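Local atomic coordinates of probable ss-1,3-N-acetylglucosaminyltransferase (Staphylococcus aureus, PDB entry 6H4F), a protein that belongs to the family 2 glycosyltransferases, pairing a GT-A-type domain with a helical linker domain of the TarS kind. Residues A[273-278]-A[317-322]; A[150-155]-A[166-171]; A[195-200]-A[242-247]. All coordinates share one frame; numbering follows the deposited sequence.

Contact 1 of 3, residues A[273-278]-A[317-322]; sequences KYTTRL and KYVTQI. With FQ8 ([(2~{R},3~{S},4~{S})-2,3,4,5-tetrakis(oxidanyl)pentyl] [(2~{R},3~{R},4~{S})-2,3,4-tris(oxidanyl)-5-[oxidanyl-[(2~{R},3~{S},4~{S})-2,3,4-tris(oxidanyl)-5-phosphonooxy-pentoxy]phosphoryl]oxy-pentyl] hydrogen phosphate), chain M.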
# COMPACT_ATOMS: atom_id res chain seq x y z
N LYS A 273 22.28 3.86 -10.39
CA LYS A 273 22.91 4.13 -9.12
C LYS A 273 22.54 5.56 -8.69
O LYS A 273 22.26 5.78 -7.52
CB LYS A 273 24.42 3.93 -9.19
CG LYS A 273 25.16 4.18 -7.87
CD LYS A 273 24.70 3.36 -6.67
CE LYS A 273 25.01 1.89 -6.84
NZ LYS A 273 24.31 1.06 -5.83
N TYR A 274 22.54 6.53 -9.62
CA TYR A 274 22.17 7.89 -9.23
C TYR A 274 20.72 7.90 -8.73
O TYR A 274 20.43 8.53 -7.72
CB TYR A 274 22.39 8.96 -10.32
CG TYR A 274 22.16 10.33 -9.72
CD1 TYR A 274 23.11 10.93 -8.92
CD2 TYR A 274 20.91 10.92 -9.80
CE1 TYR A 274 22.86 12.13 -8.27
CE2 TYR A 274 20.64 12.11 -9.14
CZ TYR A 274 21.61 12.71 -8.37
OH TYR A 274 21.33 13.88 -7.71
N THR A 275 19.83 7.17 -9.41
CA THR A 275 18.44 7.10 -9.01
C THR A 275 18.33 6.59 -7.57
O THR A 275 17.58 7.13 -6.76
CB THR A 275 17.62 6.22 -9.97
OG1 THR A 275 17.68 6.79 -11.28
CG2 THR A 275 16.17 6.10 -9.54
N THR A 276 19.10 5.55 -7.25
CA THR A 276 19.11 4.99 -5.91
C THR A 276 19.53 6.07 -4.90
O THR A 276 18.86 6.24 -3.87
CB THR A 276 20.03 3.77 -5.81
OG1 THR A 276 19.63 2.80 -6.78
CG2 THR A 276 20.01 3.15 -4.42
N ARG A 277 20.61 6.80 -5.20
CA ARG A 277 21.13 7.82 -4.32
C ARG A 277 20.06 8.92 -4.11
O ARG A 277 19.86 9.39 -2.99
CB ARG A 277 22.43 8.43 -4.84
CG ARG A 277 22.92 9.63 -4.03
CD ARG A 277 22.78 10.99 -4.72
NE ARG A 277 22.76 12.12 -3.80
CZ ARG A 277 23.83 12.63 -3.18
NH1 ARG A 277 25.02 12.05 -3.28
NH2 ARG A 277 23.70 13.72 -2.45
N LEU A 278 19.38 9.28 -5.20
CA LEU A 278 18.34 10.29 -5.18
C LEU A 278 17.19 9.85 -4.26
O LEU A 278 16.66 10.66 -3.50
CB LEU A 278 17.87 10.51 -6.61
CG LEU A 278 16.77 11.55 -6.81
CD1 LEU A 278 17.25 12.93 -6.35
CD2 LEU A 278 16.36 11.61 -8.28
N LYS A 317 16.53 -1.60 -13.59
CA LYS A 317 17.00 -2.85 -13.01
C LYS A 317 18.29 -2.64 -12.19
O LYS A 317 18.67 -3.53 -11.42
CB LYS A 317 17.21 -3.93 -14.07
CG LYS A 317 18.32 -3.66 -15.08
CD LYS A 317 18.32 -4.66 -16.24
CE LYS A 317 19.20 -4.25 -17.40
NZ LYS A 317 18.51 -3.29 -18.28
N TYR A 318 18.96 -1.51 -12.37
CA TYR A 318 20.18 -1.21 -11.60
C TYR A 318 19.88 -0.37 -10.35
O TYR A 318 20.79 0.00 -9.63
CB TYR A 318 21.20 -0.53 -12.50
CG TYR A 318 21.66 -1.38 -13.65
CD1 TYR A 318 22.47 -2.49 -13.46
CD2 TYR A 318 21.29 -1.07 -14.95
CE1 TYR A 318 22.87 -3.29 -14.52
CE2 TYR A 318 21.71 -1.83 -16.02
CZ TYR A 318 22.50 -2.94 -15.81
OH TYR A 318 22.90 -3.68 -16.89
N VAL A 319 18.60 -0.07 -10.11
CA VAL A 319 18.17 0.58 -8.89
C VAL A 319 18.02 -0.49 -7.81
O VAL A 319 17.50 -1.57 -8.09
CB VAL A 319 16.85 1.33 -9.11
CG1 VAL A 319 16.34 1.97 -7.84
CG2 VAL A 319 16.99 2.37 -10.21
N THR A 320 18.47 -0.19 -6.59
CA THR A 320 18.30 -1.12 -5.47
C THR A 320 16.81 -1.45 -5.32
O THR A 320 15.98 -0.57 -5.28
CB THR A 320 18.91 -0.56 -4.19
OG1 THR A 320 20.27 -0.23 -4.48
CG2 THR A 320 18.86 -1.53 -3.04
N GLN A 321 16.48 -2.73 -5.20
CA GLN A 321 15.17 -3.22 -5.57
C GLN A 321 14.12 -2.95 -4.47
O GLN A 321 12.94 -2.99 -4.78
CB GLN A 321 15.21 -4.68 -6.02
CG GLN A 321 15.68 -4.83 -7.47
CD GLN A 321 14.82 -4.10 -8.48
OE1 GLN A 321 13.63 -4.38 -8.64
NE2 GLN A 321 15.41 -3.16 -9.20
N ILE A 322 14.52 -2.60 -3.24
CA ILE A 322 13.55 -2.11 -2.24
C ILE A 322 12.80 -0.89 -2.77
O ILE A 322 11.71 -0.62 -2.28
CB ILE A 322 14.18 -1.77 -0.87
CG1 ILE A 322 15.34 -0.80 -0.99
CG2 ILE A 322 14.56 -3.03 -0.12
CD1 ILE A 322 15.73 -0.18 0.33
OAN FQ8 M . 23.73 -0.59 -2.34
PBL FQ8 M . 23.08 0.86 -2.17
OAO FQ8 M . 21.50 0.63 -2.36
OAA FQ8 M . 23.61 1.82 -3.16
OAX FQ8 M . 23.29 1.28 -0.64
CAS FQ8 M . 23.66 2.61 -0.26
CBE FQ8 M . 24.23 2.57 1.16
OAG FQ8 M . 23.29 1.95 2.04
CBJ FQ8 M . 24.55 3.99 1.65
OAL FQ8 M . 23.60 4.93 1.17
CBF FQ8 M . 25.93 4.36 1.12
OAH FQ8 M . 26.89 3.52 1.76
CAU FQ8 M . 26.22 5.84 1.42
OAZ FQ8 M . 25.97 6.13 2.79
PBN FQ8 M . 26.91 7.17 3.58
OAQ FQ8 M . 28.41 6.78 3.17
OAC FQ8 M . 26.71 7.09 5.04
OBB FQ8 M . 26.64 8.63 2.97
CAW FQ8 M . 25.33 9.20 3.04
CBH FQ8 M . 25.19 10.37 2.06
OAJ FQ8 M . 26.00 10.15 0.91
CBK FQ8 M . 25.60 11.67 2.75
OAM FQ8 M . 25.08 11.69 4.08
CBG FQ8 M . 25.05 12.87 1.98
OAI FQ8 M . 23.63 12.75 1.87
CAV FQ8 M . 25.67 12.92 0.59
OBA FQ8 M . 25.87 14.27 0.19
PBM FQ8 M . 27.08 14.63 -0.80
OAP FQ8 M . 26.93 13.61 -2.03
OAB FQ8 M . 28.39 14.49 -0.12
OAY FQ8 M . 26.81 16.10 -1.38
CAT FQ8 M . 25.49 16.62 -1.49
CBD FQ8 M . 25.44 18.03 -0.90
OAF FQ8 M . 26.66 18.72 -1.17
CBI FQ8 M . 24.26 18.81 -1.51
OAK FQ8 M . 24.14 18.49 -2.90
CBC FQ8 M . 22.96 18.46 -0.78
OAE FQ8 M . 23.04 17.16 -0.20
CAR FQ8 M . 22.70 19.50 0.31
OAD FQ8 M . 21.30 19.67 0.49
O HOH W 1 21.85 0.87 -7.21
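The ring of Tyr318, whose own carbonyl O comes within 4.2 Å of Lys273 N, has CG of Lys317 over one face, offset toward the rim, while its hydroxyl leads off to Glu265. The other flat group, the Arg277 guanidinium, meets the ligand: the FQ8 phosphate PBM lies in plane at its edge, and NH1 donates to OAP at 2.8 Å, whereas the NH2 bonds to the same phosphate are weak. Between them, helix and loop are joined by one direct bond, Thr320 N to Thr276 OG1, 3.2 Å long and fairly straight at 160°. Thr276 OG1 stands beside its own backbone N (chi1 -56°), which also lets it bond to Gly272 O one turn back. Its methyl CG2 meets Thr320 OG1 at 3.4 Å, the two side chains crossing nearly at right angles. A water widens the joint: it accepts from Lys273 NZ and donates to Thr276 OG1 and, at 2.8 Å, to Tyr318 O. Beside this network, Val319 CG2 packs on Thr275 CG2 at 3.9 Å. Lys273, bent at chi2 and chi3, also donates from NZ to FQ8 OAA at 2.9 Å, and Thr320 OG1 donates to OAO of the same phosphate at 2.6 Å. The result is a phosphate-binding site built jointly by helix 264-281 and an interhelical loop.

Contact 2 of 3, residues A[150-155]-A[166-171]; sequences KAIFEK and NSIFYA. With FQ8 ([(2~{R},3~{S},4~{S})-2,3,4,5-tetrakis(oxidanyl)pentyl] [(2~{R},3~{R},4~{S})-2,3,4-tris(oxidanyl)-5-[oxidanyl-[(2~{R},3~{S},4~{S})-2,3,4-tris(oxidanyl)-5-phosphonooxy-pentoxy]phosphoryl]oxy-pentyl] hydrogen phosphate), chain M.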
# COMPACT_ATOMS: atom_id res chain seq x y z
N LYS A 150 30.54 8.16 4.41
CA LYS A 150 31.33 7.18 5.18
C LYS A 150 31.73 5.98 4.31
O LYS A 150 32.90 5.58 4.34
CB LYS A 150 30.54 6.73 6.42
CG LYS A 150 30.35 7.79 7.50
CD LYS A 150 29.34 7.36 8.57
CE LYS A 150 29.16 8.38 9.67
N ALA A 151 30.78 5.42 3.54
CA ALA A 151 31.04 4.16 2.82
C ALA A 151 32.22 4.31 1.86
O ALA A 151 33.00 3.40 1.71
CB ALA A 151 29.81 3.67 2.09
N ILE A 152 32.35 5.48 1.23
CA ILE A 152 33.45 5.72 0.27
C ILE A 152 34.83 5.49 0.92
O ILE A 152 35.78 5.15 0.22
CB ILE A 152 33.35 7.12 -0.37
CG1 ILE A 152 34.47 7.34 -1.38
CG2 ILE A 152 33.32 8.22 0.70
CD1 ILE A 152 34.21 8.48 -2.30
N PHE A 153 34.94 5.67 2.25
CA PHE A 153 36.25 5.60 2.94
C PHE A 153 36.48 4.26 3.65
O PHE A 153 37.54 4.09 4.25
CB PHE A 153 36.36 6.74 3.94
CG PHE A 153 36.12 8.09 3.31
CD1 PHE A 153 36.89 8.53 2.25
CD2 PHE A 153 35.08 8.90 3.76
CE1 PHE A 153 36.64 9.75 1.65
CE2 PHE A 153 34.83 10.13 3.17
CZ PHE A 153 35.62 10.55 2.11
N GLU A 154 35.55 3.30 3.53
CA GLU A 154 35.58 2.08 4.34
C GLU A 154 36.58 1.05 3.80
O GLU A 154 36.84 0.06 4.48
CB GLU A 154 34.18 1.48 4.48
CG GLU A 154 33.42 2.01 5.70
CD GLU A 154 31.91 1.80 5.69
OE1 GLU A 154 31.20 2.60 6.36
OE2 GLU A 154 31.45 0.85 5.01
N LYS A 155 37.15 1.26 2.60
CA LYS A 155 38.11 0.29 2.02
C LYS A 155 39.55 0.81 2.12
O LYS A 155 40.43 0.27 1.49
CB LYS A 155 37.73 -0.00 0.57
CG LYS A 155 36.44 -0.80 0.43
CD LYS A 155 36.00 -1.08 -0.97
CE LYS A 155 34.58 -1.64 -0.97
NZ LYS A 155 34.19 -2.18 -2.29
N ASN A 166 33.13 2.04 -5.17
CA ASN A 166 33.68 2.88 -4.10
C ASN A 166 32.69 3.98 -3.68
O ASN A 166 33.08 4.94 -3.05
CB ASN A 166 35.04 3.45 -4.50
CG ASN A 166 36.08 2.37 -4.68
OD1 ASN A 166 36.54 2.14 -5.79
ND2 ASN A 166 36.42 1.69 -3.59
N SER A 167 31.40 3.83 -4.05
CA SER A 167 30.31 4.65 -3.51
C SER A 167 30.49 6.14 -3.83
O SER A 167 30.06 6.98 -3.03
CB SER A 167 30.17 4.47 -2.01
OG SER A 167 30.02 3.11 -1.69
N ILE A 168 31.02 6.47 -5.00
CA ILE A 168 31.36 7.85 -5.29
C ILE A 168 30.09 8.69 -5.50
O ILE A 168 30.10 9.88 -5.17
CB ILE A 168 32.36 7.97 -6.46
CG1 ILE A 168 33.63 7.18 -6.15
CG2 ILE A 168 32.66 9.44 -6.75
CD1 ILE A 168 34.69 7.30 -7.22
N PHE A 169 29.00 8.09 -6.00
CA PHE A 169 27.74 8.83 -6.20
C PHE A 169 27.10 9.17 -4.85
O PHE A 169 26.15 9.95 -4.80
CB PHE A 169 26.79 8.07 -7.13
CG PHE A 169 27.01 8.28 -8.61
CD1 PHE A 169 28.09 8.99 -9.08
CD2 PHE A 169 26.17 7.69 -9.54
CE1 PHE A 169 28.28 9.19 -10.44
CE2 PHE A 169 26.35 7.89 -10.90
CZ PHE A 169 27.40 8.66 -11.35
N TYR A 170 27.64 8.64 -3.74
CA TYR A 170 27.19 9.03 -2.42
C TYR A 170 28.13 10.09 -1.79
O TYR A 170 27.96 10.45 -0.62
CB TYR A 170 27.08 7.81 -1.52
CG TYR A 170 25.96 6.87 -1.93
CD1 TYR A 170 24.66 7.19 -1.64
CD2 TYR A 170 26.21 5.67 -2.57
CE1 TYR A 170 23.61 6.35 -1.98
CE2 TYR A 170 25.18 4.82 -2.93
CZ TYR A 170 23.87 5.15 -2.63
OH TYR A 170 22.83 4.33 -2.96
N ALA A 171 29.08 10.63 -2.56
CA ALA A 171 29.99 11.67 -2.04
C ALA A 171 30.27 12.69 -3.14
O ALA A 171 31.39 12.74 -3.69
CB ALA A 171 31.27 11.04 -1.55
OAN FQ8 M . 23.73 -0.59 -2.34
PBL FQ8 M . 23.08 0.86 -2.17
OAO FQ8 M . 21.50 0.63 -2.36
OAA FQ8 M . 23.61 1.82 -3.16
OAX FQ8 M . 23.29 1.28 -0.64
CAS FQ8 M . 23.66 2.61 -0.26
CBE FQ8 M . 24.23 2.57 1.16
OAG FQ8 M . 23.29 1.95 2.04
CBJ FQ8 M . 24.55 3.99 1.65
OAL FQ8 M . 23.60 4.93 1.17
CBF FQ8 M . 25.93 4.36 1.12
OAH FQ8 M . 26.89 3.52 1.76
CAU FQ8 M . 26.22 5.84 1.42
OAZ FQ8 M . 25.97 6.13 2.79
PBN FQ8 M . 26.91 7.17 3.58
OAQ FQ8 M . 28.41 6.78 3.17
OAC FQ8 M . 26.71 7.09 5.04
OBB FQ8 M . 26.64 8.63 2.97
CAW FQ8 M . 25.33 9.20 3.04
CBH FQ8 M . 25.19 10.37 2.06
OAJ FQ8 M . 26.00 10.15 0.91
CBK FQ8 M . 25.60 11.67 2.75
OAM FQ8 M . 25.08 11.69 4.08
CBG FQ8 M . 25.05 12.87 1.98
OAI FQ8 M . 23.63 12.75 1.87
CAV FQ8 M . 25.67 12.92 0.59
OBA FQ8 M . 25.87 14.27 0.19
PBM FQ8 M . 27.08 14.63 -0.80
OAP FQ8 M . 26.93 13.61 -2.03
OAB FQ8 M . 28.39 14.49 -0.12
OAY FQ8 M . 26.81 16.10 -1.38
CAT FQ8 M . 25.49 16.62 -1.49
CBD FQ8 M . 25.44 18.03 -0.90
OAF FQ8 M . 26.66 18.72 -1.17
CBI FQ8 M . 24.26 18.81 -1.51
OAK FQ8 M . 24.14 18.49 -2.90
CBC FQ8 M . 22.96 18.46 -0.78
OAE FQ8 M . 23.04 17.16 -0.20
CAR FQ8 M . 22.70 19.50 0.31
OAD FQ8 M . 21.30 19.67 0.49
O HOH W 2 35.41 2.54 -1.12
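Ile152 presses carbon, not nitrogen, against the carbonyl oxygen of Asn166: CG1 lies only 3.2 Å from Asn166 O, and the CA of Ile152 makes a CH...O contact with the same atom at 3.4 Å, with an angle of 141° at the hydrogen. The packing there is tight. With CG1 anti to the backbone N (chi1 -179°) and chi2 also extended, the Ile152 chain passes the oxygen, and CD1 rests against Ala171 CB at 4.0 Å and close to CG1 of Ile168. The second branch, CG2, sits over the centre of the Phe153 ring. Ser167, in a left-handed backbone conformation, points its CB toward the other segment, and its OG lies 3.8 Å from Ala151 CB. At the outer end of the contact, the extended Lys155 chain brings CD to 3.8 Å from Asn166 ND2. That amide nitrogen donates to a water that in turn donates to Ile152 O, while Asn166 OD1 is held by Asp162 N. Both segments contain a short 3-10 turn, one beginning at Ala151 and the other spanning 168-170, and both offer groups to FQ8. Lys150 N and Ala151 N converge on a single phosphate oxygen, OAQ, the bond from Ala151 being almost straight at 173°. From the other segment, Tyr170 OH donates to OAA of the end phosphate at 2.6 Å, and FQ8 OAL lies 3.4 Å above one face of its ring, toward the rim. Behind this ligand-lining pair of turns, Ile152, Phe153 and Asn166 lean on Ile215 of strand 213-216, Phe169 and Ile168 reach helix 198-207, and Tyr170 packs against helix 264-281.

Contact 3 of 3, residues A[195-200]-A[242-247]; sequences KTAEDQ and NQYFAT. With FQ8 ([(2~{R},3~{S},4~{S})-2,3,4,5-tetrakis(oxidanyl)pentyl] [(2~{R},3~{R},4~{S})-2,3,4-tris(oxidanyl)-5-[oxidanyl-[(2~{R},3~{S},4~{S})-2,3,4-tris(oxidanyl)-5-phosphonooxy-pentoxy]phosphoryl]oxy-pentyl] hydrogen phosphate), chain M.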
# COMPACT_ATOMS: atom_id res chain seq x y z
N LYS A 195 19.31 26.58 -6.36
CA LYS A 195 20.05 26.91 -5.14
C LYS A 195 20.64 25.63 -4.55
O LYS A 195 21.44 25.68 -3.63
CB LYS A 195 19.13 27.62 -4.13
N THR A 196 20.27 24.48 -5.14
CA THR A 196 20.55 23.18 -4.58
C THR A 196 21.01 22.22 -5.70
O THR A 196 20.55 22.29 -6.85
CB THR A 196 19.30 22.74 -3.79
OG1 THR A 196 19.44 21.35 -3.48
CG2 THR A 196 18.00 22.97 -4.53
N ALA A 197 21.98 21.37 -5.35
CA ALA A 197 22.45 20.22 -6.16
C ALA A 197 23.39 20.65 -7.29
O ALA A 197 23.79 19.81 -8.09
CB ALA A 197 21.28 19.42 -6.70
N GLU A 198 23.76 21.93 -7.37
CA GLU A 198 24.64 22.43 -8.43
C GLU A 198 26.05 21.89 -8.22
O GLU A 198 26.81 21.73 -9.18
CB GLU A 198 24.65 23.95 -8.50
CG GLU A 198 23.31 24.58 -8.87
CD GLU A 198 22.83 24.39 -10.31
OE1 GLU A 198 21.81 25.01 -10.66
OE2 GLU A 198 23.48 23.64 -11.08
N ASP A 199 26.40 21.61 -6.96
CA ASP A 199 27.67 21.02 -6.63
C ASP A 199 27.69 19.56 -7.12
O ASP A 199 28.69 19.13 -7.69
CB ASP A 199 27.97 21.16 -5.14
CG ASP A 199 26.96 20.50 -4.22
OD1 ASP A 199 25.76 20.39 -4.62
OD2 ASP A 199 27.38 20.07 -3.12
N GLN A 200 26.60 18.82 -6.92
CA GLN A 200 26.50 17.45 -7.43
C GLN A 200 26.70 17.46 -8.95
O GLN A 200 27.43 16.61 -9.50
CB GLN A 200 25.14 16.81 -7.14
CG GLN A 200 24.88 16.52 -5.68
CD GLN A 200 23.53 15.85 -5.51
OE1 GLN A 200 23.22 14.84 -6.15
NE2 GLN A 200 22.68 16.46 -4.69
N ASN A 242 10.82 23.02 -9.68
CA ASN A 242 11.04 23.30 -11.09
C ASN A 242 12.55 23.39 -11.36
O ASN A 242 13.07 22.79 -12.30
CB ASN A 242 10.36 24.59 -11.57
CG ASN A 242 8.87 24.54 -11.89
OD1 ASN A 242 8.16 23.60 -11.58
ND2 ASN A 242 8.38 25.62 -12.47
N GLN A 243 13.27 24.14 -10.52
CA GLN A 243 14.69 24.39 -10.74
C GLN A 243 15.51 23.19 -10.26
O GLN A 243 16.46 22.81 -10.93
CB GLN A 243 15.10 25.71 -10.07
CG GLN A 243 14.53 26.94 -10.79
CD GLN A 243 14.31 28.15 -9.91
OE1 GLN A 243 14.03 28.02 -8.72
NE2 GLN A 243 14.29 29.34 -10.51
N TYR A 244 15.13 22.61 -9.12
CA TYR A 244 15.84 21.48 -8.56
C TYR A 244 15.83 20.31 -9.57
O TYR A 244 16.86 19.73 -9.86
CB TYR A 244 15.23 21.07 -7.22
CG TYR A 244 15.71 19.75 -6.67
CD1 TYR A 244 17.03 19.58 -6.25
CD2 TYR A 244 14.87 18.64 -6.58
CE1 TYR A 244 17.47 18.38 -5.72
CE2 TYR A 244 15.31 17.44 -6.08
CZ TYR A 244 16.60 17.30 -5.62
OH TYR A 244 17.02 16.12 -5.10
N PHE A 245 14.66 19.97 -10.12
CA PHE A 245 14.54 18.84 -11.01
C PHE A 245 15.16 19.14 -12.38
O PHE A 245 15.56 18.22 -13.07
CB PHE A 245 13.09 18.33 -11.08
CG PHE A 245 12.72 17.52 -9.86
CD1 PHE A 245 13.36 16.34 -9.60
CD2 PHE A 245 11.78 17.98 -8.96
CE1 PHE A 245 13.05 15.60 -8.46
CE2 PHE A 245 11.47 17.24 -7.83
CZ PHE A 245 12.11 16.06 -7.57
N ALA A 246 15.29 20.41 -12.74
CA ALA A 246 16.05 20.79 -13.94
C ALA A 246 17.53 20.46 -13.74
O ALA A 246 18.20 20.02 -14.66
CB ALA A 246 15.87 22.25 -14.28
N THR A 247 18.03 20.65 -12.52
CA THR A 247 19.40 20.29 -12.19
C THR A 247 19.57 18.76 -12.22
O THR A 247 20.54 18.26 -12.76
CB THR A 247 19.81 20.90 -10.84
OG1 THR A 247 19.70 22.30 -10.99
CG2 THR A 247 21.21 20.54 -10.43
OAN FQ8 M . 23.73 -0.59 -2.34
PBL FQ8 M . 23.08 0.86 -2.17
OAO FQ8 M . 21.50 0.63 -2.36
OAA FQ8 M . 23.61 1.82 -3.16
OAX FQ8 M . 23.29 1.28 -0.64
CAS FQ8 M . 23.66 2.61 -0.26
CBE FQ8 M . 24.23 2.57 1.16
OAG FQ8 M . 23.29 1.95 2.04
CBJ FQ8 M . 24.55 3.99 1.65
OAL FQ8 M . 23.60 4.93 1.17
CBF FQ8 M . 25.93 4.36 1.12
OAH FQ8 M . 26.89 3.52 1.76
CAU FQ8 M . 26.22 5.84 1.42
OAZ FQ8 M . 25.97 6.13 2.79
PBN FQ8 M . 26.91 7.17 3.58
OAQ FQ8 M . 28.41 6.78 3.17
OAC FQ8 M . 26.71 7.09 5.04
OBB FQ8 M . 26.64 8.63 2.97
CAW FQ8 M . 25.33 9.20 3.04
CBH FQ8 M . 25.19 10.37 2.06
OAJ FQ8 M . 26.00 10.15 0.91
CBK FQ8 M . 25.60 11.67 2.75
OAM FQ8 M . 25.08 11.69 4.08
CBG FQ8 M . 25.05 12.87 1.98
OAI FQ8 M . 23.63 12.75 1.87
CAV FQ8 M . 25.67 12.92 0.59
OBA FQ8 M . 25.87 14.27 0.19
PBM FQ8 M . 27.08 14.63 -0.80
OAP FQ8 M . 26.93 13.61 -2.03
OAB FQ8 M . 28.39 14.49 -0.12
OAY FQ8 M . 26.81 16.10 -1.38
CAT FQ8 M . 25.49 16.62 -1.49
CBD FQ8 M . 25.44 18.03 -0.90
OAF FQ8 M . 26.66 18.72 -1.17
CBI FQ8 M . 24.26 18.81 -1.51
OAK FQ8 M . 24.14 18.49 -2.90
CBC FQ8 M . 22.96 18.46 -0.78
OAE FQ8 M . 23.04 17.16 -0.20
CAR FQ8 M . 22.70 19.50 0.31
OAD FQ8 M . 21.30 19.67 0.49
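Thr247 and Ala197 meet at the centre of this buried contact, where the threonine methyl CG2 lies 3.6 Å from Ala197 O and 3.9 Å from Ala197 CB. That methyl is anti to the backbone N of Thr247, while OG1 stands beside that N and lies 3.5 Å from Glu198 OE1. Beside it, the Tyr244 ring receives Thr196 CG2 at 3.9 Å from its CD1 and Ala197 CB at 4.1 Å from its CE1; both carbons approach the ring obliquely. Glu198, bent at chi2, crosses Thr247 at about a right angle. The two polar ends share a neighbour in Ser194: the carboxylate oxygen OE1 bonds to Ser194 N, the hydroxyl to Ser194 OG. In fold terms, the contact sets the entrance of helix 198-207, with Ala197 at its N-cap in a left-handed conformation (phi 79°), against the first turns of helix 242-256, which belongs to the linker domain. The first turn of helix 198-207 also faces FQ8. There Asp199 OD1 accepts from OAK at 3.0 Å, and Gln200 NE2 donates to OAK at 3.1 Å; a second contact of Asp199, from OAF to OD2, is so short that its exact geometry is doubtful. Gln200 OE1 bonds to the Tyr274 hydroxyl, which helps to fix the rotation of the amide. Farther out, CD2 of Tyr244 sits over the centre of the Phe245 ring, and Phe245 itself stacks on Phe304 and meets Trp300 edge to face.

How the contacts relate
From the N terminus, contact 2 comes first, closing a loop of only ten intervening residues between strands 134-142 and 177-179. Contact 3 then spans 41 residues, including strands 213-216 and 222-225 and the unmodelled 229-238, and brings helix 198-207 to the first turns of helix 242-256, in the TarS-type linker region. Contact 1 closes last, inside that region, over 38 residues holding helix 294-308. The three follow in series, neither nesting nor crossing. Helix 264-281 nevertheless joins them: Arg277 NH1 probably bonds to Phe169 O of contact 2, and Leu278 packs on Tyr244 of contact 3. Contacts 2 and 3 do not touch, but all three meet FQ8.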